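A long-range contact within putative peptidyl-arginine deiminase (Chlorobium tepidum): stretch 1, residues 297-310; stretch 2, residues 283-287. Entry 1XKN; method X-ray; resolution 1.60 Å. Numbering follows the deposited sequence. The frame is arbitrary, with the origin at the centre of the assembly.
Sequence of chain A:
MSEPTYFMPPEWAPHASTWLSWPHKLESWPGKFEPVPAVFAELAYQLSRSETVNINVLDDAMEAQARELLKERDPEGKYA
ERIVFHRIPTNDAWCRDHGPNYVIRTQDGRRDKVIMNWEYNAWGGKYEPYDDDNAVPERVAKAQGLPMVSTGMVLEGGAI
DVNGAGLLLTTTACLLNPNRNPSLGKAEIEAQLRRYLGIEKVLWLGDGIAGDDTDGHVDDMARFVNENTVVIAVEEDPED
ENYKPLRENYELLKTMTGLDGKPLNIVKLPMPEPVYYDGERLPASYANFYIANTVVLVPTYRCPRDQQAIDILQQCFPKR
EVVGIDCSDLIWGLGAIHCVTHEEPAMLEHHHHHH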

# COMPACT_ATOMS: atom_id res chain seq x y z
N LEU A 297 1.49 -2.15 -11.25
CA LEU A 297 0.39 -3.11 -11.27
C LEU A 297 -0.90 -2.43 -10.84
O LEU A 297 -1.02 -1.94 -9.72
CB LEU A 297 0.72 -4.29 -10.36
CG LEU A 297 2.08 -4.94 -10.67
CD1 LEU A 297 2.36 -6.05 -9.68
CD2 LEU A 297 2.07 -5.48 -12.09
N VAL A 298 -1.86 -2.40 -11.75
CA VAL A 298 -3.14 -1.74 -11.50
C VAL A 298 -4.29 -2.73 -11.40
O VAL A 298 -4.44 -3.61 -12.24
CB VAL A 298 -3.45 -0.75 -12.64
CG1 VAL A 298 -4.71 0.04 -12.32
CG2 VAL A 298 -2.26 0.18 -12.84
N PRO A 299 -5.12 -2.59 -10.36
CA PRO A 299 -6.25 -3.52 -10.25
C PRO A 299 -7.30 -3.17 -11.30
O PRO A 299 -7.57 -1.99 -11.54
CB PRO A 299 -6.75 -3.27 -8.82
CG PRO A 299 -6.46 -1.82 -8.61
CD PRO A 299 -5.08 -1.66 -9.22
N THR A 300 -7.86 -4.18 -11.96
CA THR A 300 -8.89 -3.93 -12.96
C THR A 300 -10.18 -4.62 -12.57
O THR A 300 -10.17 -5.62 -11.84
CB THR A 300 -8.45 -4.37 -14.38
OG1 THR A 300 -8.09 -5.76 -14.37
CG2 THR A 300 -7.27 -3.53 -14.85
N TYR A 301 -11.30 -4.08 -13.04
CA TYR A 301 -12.61 -4.60 -12.68
C TYR A 301 -13.57 -4.88 -13.83
O TYR A 301 -14.75 -4.52 -13.77
CB TYR A 301 -13.24 -3.64 -11.67
CG TYR A 301 -12.43 -3.58 -10.41
CD1 TYR A 301 -12.51 -4.60 -9.47
CD2 TYR A 301 -11.50 -2.56 -10.20
CE1 TYR A 301 -11.70 -4.61 -8.35
CE2 TYR A 301 -10.67 -2.57 -9.07
CZ TYR A 301 -10.78 -3.60 -8.15
OH TYR A 301 -9.97 -3.65 -7.05
N ARG A 302 -13.05 -5.53 -14.86
CA ARG A 302 -13.84 -5.92 -16.02
C ARG A 302 -14.80 -4.85 -16.55
O ARG A 302 -16.01 -5.09 -16.65
CB ARG A 302 -14.63 -7.20 -15.70
CG ARG A 302 -13.74 -8.34 -15.24
CD ARG A 302 -14.52 -9.57 -14.79
NE ARG A 302 -13.64 -10.55 -14.17
CZ ARG A 302 -14.04 -11.65 -13.54
NH1 ARG A 302 -15.33 -11.93 -13.44
NH2 ARG A 302 -13.15 -12.47 -13.01
N CYS A 303 -14.27 -3.69 -16.89
CA CYS A 303 -15.11 -2.62 -17.43
C CYS A 303 -14.27 -1.75 -18.36
O CYS A 303 -13.04 -1.81 -18.33
CB CYS A 303 -15.73 -1.78 -16.31
SG CYS A 303 -14.58 -0.69 -15.44
N PRO A 304 -14.92 -0.93 -19.20
CA PRO A 304 -14.19 -0.06 -20.13
C PRO A 304 -13.29 1.00 -19.50
O PRO A 304 -12.47 1.61 -20.18
CB PRO A 304 -15.30 0.53 -20.99
CG PRO A 304 -16.47 0.56 -20.06
CD PRO A 304 -16.37 -0.77 -19.36
N ARG A 305 -13.45 1.23 -18.20
CA ARG A 305 -12.61 2.23 -17.55
C ARG A 305 -11.24 1.67 -17.18
O ARG A 305 -10.33 2.43 -16.86
CB ARG A 305 -13.31 2.77 -16.30
CG ARG A 305 -14.63 3.45 -16.60
CD ARG A 305 -15.22 4.10 -15.37
NE ARG A 305 -16.51 4.71 -15.64
CZ ARG A 305 -17.23 5.36 -14.74
NH1 ARG A 305 -16.78 5.49 -13.50
NH2 ARG A 305 -18.41 5.89 -15.07
N ASP A 306 -11.08 0.34 -17.25
CA ASP A 306 -9.80 -0.28 -16.91
C ASP A 306 -8.67 0.25 -17.79
O ASP A 306 -7.63 0.69 -17.29
CB ASP A 306 -9.83 -1.81 -17.08
CG ASP A 306 -10.83 -2.50 -16.16
OD1 ASP A 306 -11.17 -1.95 -15.09
OD2 ASP A 306 -11.24 -3.63 -16.51
N GLN A 307 -8.86 0.21 -19.10
CA GLN A 307 -7.84 0.68 -20.03
C GLN A 307 -7.56 2.16 -19.86
O GLN A 307 -6.43 2.61 -20.05
CB GLN A 307 -8.24 0.38 -21.47
CG GLN A 307 -7.09 0.49 -22.47
CD GLN A 307 -5.94 -0.43 -22.11
OE1 GLN A 307 -6.12 -1.64 -21.96
NE2 GLN A 307 -4.74 0.13 -22.00
N GLN A 308 -8.58 2.93 -19.50
CA GLN A 308 -8.42 4.37 -19.30
C GLN A 308 -7.49 4.64 -18.12
O GLN A 308 -6.61 5.50 -18.20
CB GLN A 308 -9.78 5.03 -19.07
CG GLN A 308 -10.65 5.06 -20.32
CD GLN A 308 -11.95 5.82 -20.13
OE1 GLN A 308 -12.64 6.12 -21.10
NE2 GLN A 308 -12.29 6.12 -18.89
N ALA A 309 -7.68 3.90 -17.03
CA ALA A 309 -6.85 4.07 -15.85
C ALA A 309 -5.41 3.65 -16.15
O ALA A 309 -4.46 4.31 -15.75
CB ALA A 309 -7.40 3.24 -14.69
N ILE A 310 -5.27 2.54 -16.88
CA ILE A 310 -3.94 2.05 -17.24
C ILE A 310 -3.19 3.07 -18.10
O ILE A 310 -2.02 3.35 -17.86
CB ILE A 310 -4.04 0.70 -17.98
CG1 ILE A 310 -4.49 -0.38 -16.99
CG2 ILE A 310 -2.69 0.34 -18.60
CD1 ILE A 310 -4.76 -1.72 -17.63
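Stretch 2 283-287: PASYA

Stretch 2, residues 283-287, has no regular secondary structure. It runs antiparallel to the end of the strand 297-300 and the loop after it: the CA atoms of P299 and Y286 lie 5.9 Å apart, those of Y301 and A284 7.5 Å. A284 and S285 are extended, whereas Y286 and A287 adopt helical backbone angles. Y286 accounts for the largest share of the buried surface, its ring reaching between the strand and the helix that ends stretch 1.

The polar contact is concentrated at the tip of that ring. Y286 OH donates a hydrogen bond of 2.6 Å to D306 OD1, and the same carboxylate oxygen accepts from Y301 N at 3.0 Å. D306 OD2 meanwhile accepts from C303 N at 3.1 Å. An aspartate suits this place because its short side chain, carrying two acceptors, can hold the backbone of Y301 and C303 and still receive the tyrosine hydroxyl. C303 SG lies 3.2 Å from Y286 OH and caps the helix through a weak hydrogen bond from R305 N, 3.5 Å long.

Apolar packing holds the rest of the ring. A309 CB sits over one face of Y286, 3.6 Å from the centroid, in a CH-pi contact; a methyl group lets the helix come this close. V298 CG1 approaches Y286 CD1 at 4.2 Å. The second aromatic contact reverses the roles: A284 CB, a bare methyl that can rest flat on a ring face, lies almost on the normal of the Y301 ring, 3.6 Å from its centroid and 3.7 Å from Y301 CZ, while Y286 CE1 lies at that ring's edge, 4.3 Å from Y301 CD2.

The Y286 ring edge also meets a polar atom: P299 O lies 3.1 Å from Y286 CD1, buried without a hydrogen-bond partner. One water joins the stretches, accepting from S285 N at 2.9 Å and hydrogen-bonding Y301 OH at 2.7 Å.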

# COMPACT_ATOMS: atom_id res chain seq x y z
N PRO A 283 -15.19 -1.62 -2.39
CA PRO A 283 -14.29 -0.47 -2.57
C PRO A 283 -13.29 -0.57 -3.73
O PRO A 283 -12.09 -0.37 -3.54
CB PRO A 283 -13.60 -0.37 -1.22
CG PRO A 283 -13.45 -1.80 -0.83
CD PRO A 283 -14.78 -2.43 -1.22
N ALA A 284 -13.80 -0.88 -4.92
CA ALA A 284 -12.95 -0.99 -6.10
C ALA A 284 -12.39 0.37 -6.49
O ALA A 284 -13.13 1.35 -6.61
CB ALA A 284 -13.76 -1.57 -7.26
N SER A 285 -11.08 0.44 -6.69
CA SER A 285 -10.44 1.70 -7.07
C SER A 285 -9.10 1.51 -7.76
O SER A 285 -8.26 0.73 -7.32
CB SER A 285 -10.24 2.58 -5.84
OG SER A 285 -9.54 3.76 -6.19
N TYR A 286 -8.91 2.23 -8.86
CA TYR A 286 -7.66 2.15 -9.60
C TYR A 286 -6.52 2.81 -8.85
O TYR A 286 -5.36 2.61 -9.19
CB TYR A 286 -7.81 2.80 -10.98
CG TYR A 286 -8.88 2.17 -11.84
CD1 TYR A 286 -8.82 0.82 -12.18
CD2 TYR A 286 -9.94 2.93 -12.32
CE1 TYR A 286 -9.81 0.23 -12.98
CE2 TYR A 286 -10.93 2.36 -13.11
CZ TYR A 286 -10.86 1.01 -13.44
OH TYR A 286 -11.84 0.45 -14.22
N ALA A 287 -6.84 3.61 -7.84
CA ALA A 287 -5.80 4.27 -7.06
C ALA A 287 -5.04 3.26 -6.21
O ALA A 287 -3.95 3.55 -5.71
CB ALA A 287 -6.40 5.35 -6.17
O HOH W 1 -9.03 -1.44 -5.90